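Local coordinates for protein Myo-inositol 2-dehydrogenase (Lactobacillus plantarum WCFS1, PDB 3CEA) that probably oxidises myo-inositol at its 2-position with NAD as the electron acceptor, binding the cofactor on a Rossmann-fold domain, at residues A12-G17 against K64-T69; I75-P80 against E86-A91; R22-L27 against V34-A39. All coordinates share one frame; numbering follows the deposited sequence.

Contact 1 of 3, residues A12-G17 against K64-T69. With NAD (nicotinamide-adenine-dinucleotide), chain E.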
loop_
_atom_site.group_PDB
_atom_site.type_symbol
_atom_site.label_atom_id
_atom_site.label_comp_id
_atom_site.label_asym_id
_atom_site.label_seq_id
_atom_site.Cartn_x
_atom_site.Cartn_y
_atom_site.Cartn_z
ATOM N N ALA A 12 5.426 43.181 3.158
ATOM C CA ALA A 12 6.381 42.972 4.236
ATOM C C ALA A 12 6.035 41.688 4.983
ATOM O O ALA A 12 4.911 41.186 4.888
ATOM C CB ALA A 12 6.378 44.158 5.185
ATOM N N ILE A 13 7.005 41.162 5.725
ATOM C CA ILE A 13 6.797 39.957 6.523
ATOM C C ILE A 13 7.338 40.133 7.944
ATOM O O ILE A 13 8.444 40.639 8.145
ATOM C CB ILE A 13 7.399 38.692 5.828
ATOM C CG1 ILE A 13 6.992 37.407 6.567
ATOM C CG2 ILE A 13 8.925 38.811 5.662
ATOM C CD1 ILE A 13 7.140 36.132 5.746
ATOM N N ILE A 14 6.533 39.743 8.926
ATOM C CA ILE A 14 7.006 39.650 10.301
ATOM C C ILE A 14 7.236 38.177 10.618
ATOM O O ILE A 14 6.351 37.349 10.415
ATOM C CB ILE A 14 6.016 40.269 11.318
ATOM C CG1 ILE A 14 5.603 41.682 10.891
ATOM C CG2 ILE A 14 6.636 40.285 12.718
ATOM C CD1 ILE A 14 4.390 42.226 11.628
ATOM N N GLY A 15 8.436 37.860 11.100
ATOM C CA GLY A 15 8.791 36.494 11.467
ATOM C C GLY A 15 9.407 35.721 10.318
ATOM O O GLY A 15 8.851 35.676 9.217
ATOM N N LEU A 16 10.563 35.115 10.580
ATOM C CA LEU A 16 11.276 34.323 9.578
ATOM C C LEU A 16 11.720 32.971 10.142
ATOM O O LEU A 16 12.759 32.436 9.752
ATOM C CB LEU A 16 12.476 35.101 9.026
ATOM C CG LEU A 16 12.230 36.424 8.285
ATOM C CD1 LEU A 16 13.545 37.148 8.039
ATOM C CD2 LEU A 16 11.475 36.216 6.974
ATOM N N GLY A 17 10.918 32.423 11.052
ATOM C CA GLY A 17 11.233 31.157 11.710
ATOM C C GLY A 17 10.880 29.939 10.879
ATOM O O GLY A 17 11.066 29.934 9.662
ATOM N N LYS A 64 6.504 47.855 14.464
ATOM C CA LYS A 64 5.832 49.152 14.397
ATOM C C LYS A 64 6.674 50.159 13.620
ATOM O O LYS A 64 6.136 50.990 12.885
ATOM C CB LYS A 64 5.513 49.676 15.799
ATOM C CG LYS A 64 4.437 48.881 16.530
ATOM C CD LYS A 64 4.209 49.410 17.934
ATOM C CE LYS A 64 3.169 48.581 18.668
ATOM N NZ LYS A 64 2.962 49.044 20.068
ATOM N N ASP A 65 7.994 50.075 13.779
ATOM C CA ASP A 65 8.927 50.884 12.999
ATOM C C ASP A 65 8.797 50.590 11.508
ATOM O O ASP A 65 8.794 51.510 10.693
ATOM C CB ASP A 65 10.373 50.645 13.452
ATOM C CG ASP A 65 10.739 51.434 14.700
ATOM O OD1 ASP A 65 9.959 52.320 15.113
ATOM O OD2 ASP A 65 11.822 51.169 15.266
HETATM N N MSE A 66 8.680 49.308 11.165
HETATM C CA MSE A 66 8.560 48.882 9.772
HETATM C C MSE A 66 7.269 49.384 9.125
HETATM O O MSE A 66 7.292 49.906 8.010
HETATM C CB MSE A 66 8.653 47.358 9.663
HETATM C CG MSE A 66 8.713 46.840 8.230
HETATM SE SE MSE A 66 8.952 44.914 8.115
HETATM C CE MSE A 66 7.251 44.358 8.854
ATOM N N ILE A 67 6.155 49.231 9.837
ATOM C CA ILE A 67 4.836 49.633 9.343
ATOM C C ILE A 67 4.732 51.153 9.147
ATOM O O ILE A 67 4.046 51.622 8.234
ATOM C CB ILE A 67 3.699 49.093 10.264
ATOM C CG1 ILE A 67 3.645 47.560 10.189
ATOM C CG2 ILE A 67 2.341 49.689 9.884
ATOM C CD1 ILE A 67 2.846 46.889 11.299
ATOM N N ASP A 68 5.435 51.909 9.988
ATOM C CA ASP A 68 5.402 53.371 9.942
ATOM C C ASP A 68 6.457 53.991 9.018
ATOM O O ASP A 68 6.502 55.215 8.858
ATOM C CB ASP A 68 5.534 53.953 11.354
ATOM C CG ASP A 68 4.385 53.552 12.270
ATOM O OD1 ASP A 68 3.264 53.297 11.772
ATOM O OD2 ASP A 68 4.610 53.495 13.498
ATOM N N THR A 69 7.295 53.152 8.411
ATOM C CA THR A 69 8.385 53.639 7.557
ATOM C C THR A 69 8.284 53.130 6.121
ATOM O O THR A 69 8.599 53.857 5.179
ATOM C CB THR A 69 9.777 53.272 8.132
ATOM O OG1 THR A 69 9.807 53.539 9.539
ATOM C CG2 THR A 69 10.882 54.074 7.452
HETATM P PA NAD E . 9.211 30.471 15.139
HETATM O O1A NAD E . 9.979 29.422 14.430
HETATM O O2A NAD E . 9.552 30.525 16.578
HETATM O O5B NAD E . 9.462 31.887 14.416
HETATM C C5B NAD E . 9.027 33.093 15.010
HETATM C C4B NAD E . 9.687 34.280 14.313
HETATM O O4B NAD E . 9.052 35.493 14.682
HETATM C C3B NAD E . 11.156 34.418 14.681
HETATM O O3B NAD E . 11.877 34.618 13.491
HETATM C C2B NAD E . 11.226 35.653 15.559
HETATM O O2B NAD E . 12.407 36.395 15.355
HETATM C C1B NAD E . 9.996 36.443 15.141
HETATM N N9A NAD E . 9.444 37.227 16.262
HETATM C C8A NAD E . 9.105 36.763 17.509
HETATM N N7A NAD E . 8.629 37.794 18.244
HETATM C C5A NAD E . 8.665 38.911 17.485
HETATM C C6A NAD E . 8.302 40.228 17.745
HETATM N N6A NAD E . 7.593 40.509 18.833
HETATM N N1A NAD E . 8.452 41.182 16.752
HETATM C C2A NAD E . 8.959 40.827 15.512
HETATM N N3A NAD E . 9.320 39.515 15.262
HETATM C C4A NAD E . 9.175 38.572 16.233
HETATM O O3 NAD E . 7.629 30.221 14.966
HETATM P PN NAD E . 7.014 29.540 13.641
HETATM O O1N NAD E . 7.707 30.078 12.446
HETATM O O2N NAD E . 6.955 28.085 13.887
HETATM O O5D NAD E . 5.487 30.042 13.613
HETATM C C5D NAD E . 5.109 31.389 13.775
HETATM C C4D NAD E . 3.588 31.460 13.679
HETATM O O4D NAD E . 3.128 30.645 12.615
HETATM C C3D NAD E . 2.915 30.973 14.954
HETATM O O3D NAD E . 1.954 31.921 15.356
HETATM C C2D NAD E . 2.252 29.666 14.565
HETATM O O2D NAD E . 0.997 29.506 15.179
HETATM C C1D NAD E . 2.118 29.754 13.050
HETATM N N1N NAD E . 2.260 28.431 12.409
HETATM C C2N NAD E . 1.298 28.019 11.522
HETATM C C3N NAD E . 1.397 26.771 10.898
HETATM C C7N NAD E . 0.449 26.381 9.799
HETATM O O7N NAD E . 0.289 25.011 9.510
HETATM N N7N NAD E . -0.218 27.322 9.124
HETATM C C4N NAD E . 2.482 25.946 11.184
HETATM C C5N NAD E . 3.455 26.371 12.087
HETATM C C6N NAD E . 3.332 27.620 12.694
#
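Ala12, pointing from strand 9-14 toward helix 63-67, meets the end of the selenomethionine Met66: Ala12 CB is 3.8 Å from Met66 CE and only a little farther from SE. The shape of the Met66 chain makes this possible. CG leaves anti to the backbone N (chi1 -173°), the chain runs straight to the selenium, and a bend at the last torsion (chi3 67°) swings the methyl onto the strand. Ile13 turns its side chain away from the helix, to pack on Leu36 and Val78, and offers the helix its carbonyl instead, with Ile13 O 4.0 Å from Met66 CE. Ile14 then serves two neighbours with its two branches. Its CG1 touches Met66 CE at 3.7 Å, whereas its CG2 reaches the adenine, 3.7 Å from NAD C2A. Beyond Ile14 the chain moves away from helix 63-67 and follows the cofactor. Gly15 CA passes 3.4 Å from NAD O4B; a side chain here would be pressed against the ribose and against the carbonyl O of Ile14. The amide of Leu16 gives the ribose a fairly straight hydrogen bond, N to NAD O3B being 3.2 Å with an N-H...O angle of 160°. At Gly17 the CA comes within 3.3 Å of NAD O5B, so that a CB would collide with the cofactor. The apolar strand-helix packing thus leads straight into a glycine-rich turn whose Gly15 and Gly17, with Gly20, fit the GxGxxG pattern of the dinucleotide-binding Rossmann fold.

Contact 2 of 3, residues I75-P80 against E86-A91. With NAD (nicotinamide-adenine-dinucleotide), chain E.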
loop_
_atom_site.group_PDB
_atom_site.type_symbol
_atom_site.label_atom_id
_atom_site.label_comp_id
_atom_site.label_asym_id
_atom_site.label_seq_id
_atom_site.Cartn_x
_atom_site.Cartn_y
_atom_site.Cartn_z
ATOM N N ILE A 75 0.828 43.006 4.501
ATOM C CA ILE A 75 1.762 42.462 5.481
ATOM C C ILE A 75 1.447 40.993 5.782
ATOM O O ILE A 75 0.283 40.576 5.763
ATOM C CB ILE A 75 1.796 43.325 6.777
ATOM C CG1 ILE A 75 3.014 42.970 7.637
ATOM C CG2 ILE A 75 0.477 43.213 7.556
ATOM C CD1 ILE A 75 3.445 44.075 8.587
ATOM N N PHE A 76 2.499 40.217 6.032
ATOM C CA PHE A 76 2.374 38.813 6.411
ATOM C C PHE A 76 2.887 38.610 7.833
ATOM O O PHE A 76 4.073 38.800 8.107
ATOM C CB PHE A 76 3.128 37.918 5.420
ATOM C CG PHE A 76 2.567 37.952 4.026
ATOM C CD1 PHE A 76 2.964 38.935 3.123
ATOM C CD2 PHE A 76 1.634 37.004 3.617
ATOM C CE1 PHE A 76 2.441 38.974 1.836
ATOM C CE2 PHE A 76 1.104 37.032 2.330
ATOM C CZ PHE A 76 1.511 38.020 1.436
ATOM N N ILE A 77 1.983 38.245 8.736
ATOM C CA ILE A 77 2.339 38.039 10.138
ATOM C C ILE A 77 2.583 36.553 10.430
ATOM O O ILE A 77 1.645 35.763 10.571
ATOM C CB ILE A 77 1.288 38.654 11.106
ATOM C CG1 ILE A 77 1.135 40.156 10.845
ATOM C CG2 ILE A 77 1.676 38.406 12.564
ATOM C CD1 ILE A 77 -0.161 40.759 11.366
ATOM N N VAL A 78 3.863 36.191 10.487
ATOM C CA VAL A 78 4.295 34.842 10.844
ATOM C C VAL A 78 5.145 34.911 12.122
ATOM O O VAL A 78 6.139 34.192 12.275
ATOM C CB VAL A 78 5.085 34.159 9.693
ATOM C CG1 VAL A 78 4.993 32.641 9.814
ATOM C CG2 VAL A 78 4.564 34.605 8.329
ATOM N N ALA A 79 4.750 35.808 13.024
ATOM C CA ALA A 79 5.327 35.900 14.360
ATOM C C ALA A 79 4.524 34.985 15.290
ATOM O O ALA A 79 3.465 34.503 14.894
ATOM C CB ALA A 79 5.289 37.342 14.847
ATOM N N PRO A 80 5.023 34.727 16.520
ATOM C CA PRO A 80 4.295 33.872 17.469
ATOM C C PRO A 80 2.859 34.330 17.739
ATOM O O PRO A 80 2.546 35.513 17.599
ATOM C CB PRO A 80 5.130 33.975 18.748
ATOM C CG PRO A 80 6.495 34.310 18.279
ATOM C CD PRO A 80 6.302 35.194 17.086
ATOM N N GLU A 86 -2.225 42.151 18.423
ATOM C CA GLU A 86 -1.644 43.493 18.472
ATOM C C GLU A 86 -0.980 43.910 17.158
ATOM O O GLU A 86 -0.970 45.096 16.815
ATOM C CB GLU A 86 -0.668 43.640 19.650
ATOM C CG GLU A 86 0.449 42.597 19.708
ATOM C CD GLU A 86 1.474 42.890 20.792
ATOM O OE1 GLU A 86 2.035 44.010 20.807
ATOM O OE2 GLU A 86 1.726 41.991 21.624
HETATM N N MSE A 87 -0.430 42.938 16.432
HETATM C CA MSE A 87 0.182 43.202 15.132
HETATM C C MSE A 87 -0.875 43.439 14.063
HETATM O O MSE A 87 -0.715 44.318 13.215
HETATM C CB MSE A 87 1.109 42.061 14.713
HETATM C CG MSE A 87 2.445 42.069 15.429
HETATM SE SE MSE A 87 3.505 40.493 15.051
HETATM C CE MSE A 87 5.087 40.956 16.098
ATOM N N THR A 88 -1.951 42.654 14.116
ATOM C CA THR A 88 -3.066 42.795 13.183
ATOM C C THR A 88 -3.758 44.146 13.354
ATOM O O THR A 88 -3.970 44.859 12.376
ATOM C CB THR A 88 -4.080 41.637 13.324
ATOM O OG1 THR A 88 -3.404 40.392 13.122
ATOM C CG2 THR A 88 -5.201 41.759 12.298
ATOM N N ILE A 89 -4.081 44.501 14.597
ATOM C CA ILE A 89 -4.725 45.783 14.904
ATOM C C ILE A 89 -3.891 46.967 14.396
ATOM O O ILE A 89 -4.416 47.853 13.717
ATOM C CB ILE A 89 -5.039 45.925 16.423
ATOM C CG1 ILE A 89 -6.135 44.935 16.839
ATOM C CG2 ILE A 89 -5.468 47.356 16.766
ATOM C CD1 ILE A 89 -6.193 44.647 18.333
ATOM N N TYR A 90 -2.596 46.964 14.705
ATOM C CA TYR A 90 -1.703 48.047 14.290
ATOM C C TYR A 90 -1.619 48.184 12.768
ATOM O O TYR A 90 -1.657 49.295 12.238
ATOM C CB TYR A 90 -0.307 47.859 14.892
ATOM C CG TYR A 90 0.505 49.134 14.953
ATOM C CD1 TYR A 90 0.296 50.065 15.972
ATOM C CD2 TYR A 90 1.480 49.412 13.995
ATOM C CE1 TYR A 90 1.037 51.242 16.034
ATOM C CE2 TYR A 90 2.229 50.588 14.048
ATOM C CZ TYR A 90 2.002 51.497 15.071
ATOM O OH TYR A 90 2.732 52.659 15.135
ATOM N N ALA A 91 -1.521 47.047 12.080
ATOM C CA ALA A 91 -1.421 47.006 10.621
ATOM C C ALA A 91 -2.737 47.364 9.929
ATOM O O ALA A 91 -2.727 48.053 8.907
ATOM C CB ALA A 91 -0.922 45.640 10.156
HETATM P PA NAD E . 9.211 30.471 15.139
HETATM O O1A NAD E . 9.979 29.422 14.430
HETATM O O2A NAD E . 9.552 30.525 16.578
HETATM O O5B NAD E . 9.462 31.887 14.416
HETATM C C5B NAD E . 9.027 33.093 15.010
HETATM C C4B NAD E . 9.687 34.280 14.313
HETATM O O4B NAD E . 9.052 35.493 14.682
HETATM C C3B NAD E . 11.156 34.418 14.681
HETATM O O3B NAD E . 11.877 34.618 13.491
HETATM C C2B NAD E . 11.226 35.653 15.559
HETATM O O2B NAD E . 12.407 36.395 15.355
HETATM C C1B NAD E . 9.996 36.443 15.141
HETATM N N9A NAD E . 9.444 37.227 16.262
HETATM C C8A NAD E . 9.105 36.763 17.509
HETATM N N7A NAD E . 8.629 37.794 18.244
HETATM C C5A NAD E . 8.665 38.911 17.485
HETATM C C6A NAD E . 8.302 40.228 17.745
HETATM N N6A NAD E . 7.593 40.509 18.833
HETATM N N1A NAD E . 8.452 41.182 16.752
HETATM C C2A NAD E . 8.959 40.827 15.512
HETATM N N3A NAD E . 9.320 39.515 15.262
HETATM C C4A NAD E . 9.175 38.572 16.233
HETATM O O3 NAD E . 7.629 30.221 14.966
HETATM P PN NAD E . 7.014 29.540 13.641
HETATM O O1N NAD E . 7.707 30.078 12.446
HETATM O O2N NAD E . 6.955 28.085 13.887
HETATM O O5D NAD E . 5.487 30.042 13.613
HETATM C C5D NAD E . 5.109 31.389 13.775
HETATM C C4D NAD E . 3.588 31.460 13.679
HETATM O O4D NAD E . 3.128 30.645 12.615
HETATM C C3D NAD E . 2.915 30.973 14.954
HETATM O O3D NAD E . 1.954 31.921 15.356
HETATM C C2D NAD E . 2.252 29.666 14.565
HETATM O O2D NAD E . 0.997 29.506 15.179
HETATM C C1D NAD E . 2.118 29.754 13.050
HETATM N N1N NAD E . 2.260 28.431 12.409
HETATM C C2N NAD E . 1.298 28.019 11.522
HETATM C C3N NAD E . 1.397 26.771 10.898
HETATM C C7N NAD E . 0.449 26.381 9.799
HETATM O O7N NAD E . 0.289 25.011 9.510
HETATM N N7N NAD E . -0.218 27.322 9.124
HETATM C C4N NAD E . 2.482 25.946 11.184
HETATM C C5N NAD E . 3.455 26.371 12.087
HETATM C C6N NAD E . 3.332 27.620 12.694
#
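Met87, a selenomethionine, reaches from helix 84-93 to Ile77, the last residue of strand 74-77, and to Ala79 in the loop that follows. Strand and helix are the first two elements of a beta-alpha-beta unit of the Rossmann fold, and their local axes run nearly antiparallel (169°). At the base of the Met87 side chain, CB lies 3.8 Å from Ile77 CD1. CG, set anti to the carbonyl carbon (chi1 -77°), starts an extended chain that carries the selenium between two apolar groups: SE is 3.6 Å from Ala79 CB and also touches Ile77 CG2. At the tip, CE lies over the face of the adenine, 3.4 Å from NAD N1A. The same side chain therefore packs the helix on the strand and lines the adenine pocket. One residue on, Thr88 OG1 lies 3.7 Å from Ile77 CD1, its polar need being met by a hydrogen bond to the carbonyl of His84. A turn farther along the helix, small groups meet, Ile75 CG2 and Ala91 CB at 3.8 Å. Beyond the strand, Pro80 sets CD above the rim of the adenine's five-membered ring, 3.2 Å from NAD C8A and on the same side as Met87 CE. Replacing it with a glycine would probably uncover this side of the base at C8A and let both the base and the backbone after Ala79 move more freely. Just before the proline, the nicotinamide-side ribose donates a hydrogen bond from NAD O3D to Ala79 O at 3.0 Å.

Contact 3 of 3, residues R22-L27 against V34-A39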
loop_
_atom_site.group_PDB
_atom_site.type_symbol
_atom_site.label_atom_id
_atom_site.label_comp_id
_atom_site.label_asym_id
_atom_site.label_seq_id
_atom_site.Cartn_x
_atom_site.Cartn_y
_atom_site.Cartn_z
ATOM N N ARG A 22 9.857 29.940 4.921
ATOM C CA ARG A 22 9.221 29.297 3.774
ATOM C C ARG A 22 8.295 30.273 3.040
ATOM O O ARG A 22 8.336 30.371 1.809
ATOM C CB ARG A 22 8.459 28.042 4.219
ATOM C CG ARG A 22 8.017 27.140 3.077
ATOM C CD ARG A 22 7.331 25.875 3.581
ATOM N NE ARG A 22 8.253 24.983 4.282
ATOM C CZ ARG A 22 9.070 24.115 3.685
ATOM N NH1 ARG A 22 9.094 24.009 2.362
ATOM N NH2 ARG A 22 9.865 23.347 4.417
ATOM N N HIS A 23 7.468 30.989 3.805
ATOM C CA HIS A 23 6.619 32.053 3.271
ATOM C C HIS A 23 7.423 33.113 2.523
ATOM O O HIS A 23 7.021 33.552 1.447
ATOM C CB HIS A 23 5.815 32.727 4.388
ATOM C CG HIS A 23 4.534 32.030 4.726
ATOM N ND1 HIS A 23 3.725 31.450 3.770
ATOM C CD2 HIS A 23 3.904 31.853 5.910
ATOM C CE1 HIS A 23 2.664 30.927 4.356
ATOM N NE2 HIS A 23 2.746 31.160 5.654
ATOM N N ALA A 24 8.553 33.518 3.102
ATOM C CA ALA A 24 9.433 34.522 2.498
ATOM C C ALA A 24 10.043 34.035 1.186
ATOM O O ALA A 24 10.140 34.797 0.226
ATOM C CB ALA A 24 10.524 34.930 3.475
ATOM N N ARG A 25 10.445 32.767 1.154
ATOM C CA ARG A 25 10.978 32.144 -0.059
ATOM C C ARG A 25 9.951 32.136 -1.192
ATOM O O ARG A 25 10.273 32.509 -2.321
ATOM C CB ARG A 25 11.461 30.718 0.224
ATOM C CG ARG A 25 12.814 30.630 0.913
ATOM C CD ARG A 25 13.265 29.184 1.024
ATOM N NE ARG A 25 14.589 29.054 1.629
ATOM C CZ ARG A 25 14.817 28.631 2.871
ATOM N NH1 ARG A 25 13.811 28.286 3.667
ATOM N NH2 ARG A 25 16.063 28.551 3.319
ATOM N N HIS A 26 8.721 31.716 -0.882
ATOM C CA HIS A 26 7.635 31.677 -1.864
ATOM C C HIS A 26 7.299 33.076 -2.368
ATOM O O HIS A 26 7.012 33.273 -3.552
ATOM C CB HIS A 26 6.374 31.040 -1.270
ATOM C CG HIS A 26 6.522 29.589 -0.929
ATOM N ND1 HIS A 26 5.765 28.978 0.047
ATOM C CD2 HIS A 26 7.339 28.631 -1.426
ATOM C CE1 HIS A 26 6.104 27.704 0.131
ATOM N NE2 HIS A 26 7.059 27.468 -0.749
ATOM N N LEU A 27 7.354 34.040 -1.451
ATOM C CA LEU A 27 6.987 35.425 -1.714
ATOM C C LEU A 27 7.947 36.092 -2.704
ATOM O O LEU A 27 7.557 36.997 -3.444
ATOM C CB LEU A 27 6.958 36.188 -0.386
ATOM C CG LEU A 27 5.750 37.031 0.040
ATOM C CD1 LEU A 27 4.458 36.651 -0.676
ATOM C CD2 LEU A 27 5.580 36.922 1.549
ATOM N N VAL A 34 3.544 40.360 -6.589
ATOM C CA VAL A 34 3.970 40.820 -5.268
ATOM C C VAL A 34 5.488 41.031 -5.204
ATOM O O VAL A 34 6.251 40.369 -5.915
ATOM C CB VAL A 34 3.484 39.852 -4.141
ATOM C CG1 VAL A 34 4.394 38.629 -4.016
ATOM C CG2 VAL A 34 3.378 40.578 -2.811
ATOM N N LYS A 35 5.910 41.967 -4.356
ATOM C CA LYS A 35 7.321 42.226 -4.112
ATOM C C LYS A 35 7.554 42.390 -2.613
ATOM O O LYS A 35 6.992 43.291 -1.984
ATOM C CB LYS A 35 7.777 43.477 -4.872
ATOM C CG LYS A 35 9.287 43.623 -5.002
ATOM N N LEU A 36 8.371 41.506 -2.046
ATOM C CA LEU A 36 8.728 41.572 -0.630
ATOM C C LEU A 36 9.822 42.617 -0.414
ATOM O O LEU A 36 10.962 42.437 -0.852
ATOM C CB LEU A 36 9.171 40.195 -0.120
ATOM C CG LEU A 36 9.387 40.002 1.385
ATOM C CD1 LEU A 36 8.100 40.217 2.177
ATOM C CD2 LEU A 36 9.950 38.618 1.654
ATOM N N VAL A 37 9.464 43.704 0.265
ATOM C CA VAL A 37 10.343 44.867 0.398
ATOM C C VAL A 37 11.083 44.909 1.736
ATOM O O VAL A 37 12.253 45.298 1.794
ATOM C CB VAL A 37 9.566 46.192 0.177
ATOM C CG1 VAL A 37 10.494 47.396 0.308
ATOM C CG2 VAL A 37 8.891 46.192 -1.189
ATOM N N ALA A 38 10.396 44.515 2.804
ATOM C CA ALA A 38 10.969 44.562 4.148
ATOM C C ALA A 38 10.642 43.313 4.958
ATOM O O ALA A 38 9.659 42.624 4.684
ATOM C CB ALA A 38 10.503 45.811 4.877
ATOM N N ALA A 39 11.481 43.028 5.951
ATOM C CA ALA A 39 11.265 41.902 6.853
ATOM C C ALA A 39 11.563 42.294 8.296
ATOM O O ALA A 39 12.469 43.088 8.561
ATOM C CB ALA A 39 12.118 40.712 6.437
#
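In the first beta-alpha-beta unit of the Rossmann domain, built from strand 9-14, helix 20-29 and strand 34-40, Leu27 settles against Val34 and Leu36 where the chain turns back from helix to strand. The local axes make an angle of 127° between their directions and approach to 8.9 Å, a spacing filled by aliphatic side chains, with no hydrogen bond between the segments. Leu27 divides its two methyls between the strand residues and lies roughly at right angles to both. Its CD1 is 3.9 Å from Val34 CG1, and its CD2 is 4.2 Å from Leu36 CD1. The same Leu27 CD2 also reaches the ring of Phe76, while the side chain touches Val302 of helix 295-311. Val34 holds CG1 in the crowded position between its backbone N and carbonyl carbon (chi1 81°), which turns that methyl to the helix, within 3.6 Å of Leu27 O as well. Leu36 extends CG anti to its backbone N (chi1 -171°), and its fork spans one helical turn, with CD1 at Leu27 and CD2 at Ala24. Other positions of the helix face elsewhere: Arg22 forms salt bridges with Asp295 and Glu292, and His23 is hydrogen-bonded to Glu101. The apolar seam thus belongs to one side of the helix, against the sheet, with Ala24 contributing the smallest group. Leu36 CD2 lies 4.2 Å from Ala24 CB and 4.1 Å from Ala24 O, loosely against both side chain and backbone of that residue.

From the N terminus, strand 9-14 leads through the glycine-rich turn into helix 20-29, and contact 3 closes first, a short loop returning the chain to the sheet at strand 34-40. Contact 1 encloses that loop: it closes only when helix 63-67 comes back to strand 9-14. Contact 2 follows in series, a second short loop from strand 74-77 to helix 84-93. All three meet on one parallel sheet, in which strand 9-14 lies between 34-40 and 74-77. Met66 SE packs on Ala38, joining contacts 1 and 3, while Asp68 and Tyr90 probably share a hydrogen bond between contacts 1 and 2, which both also touch NAD.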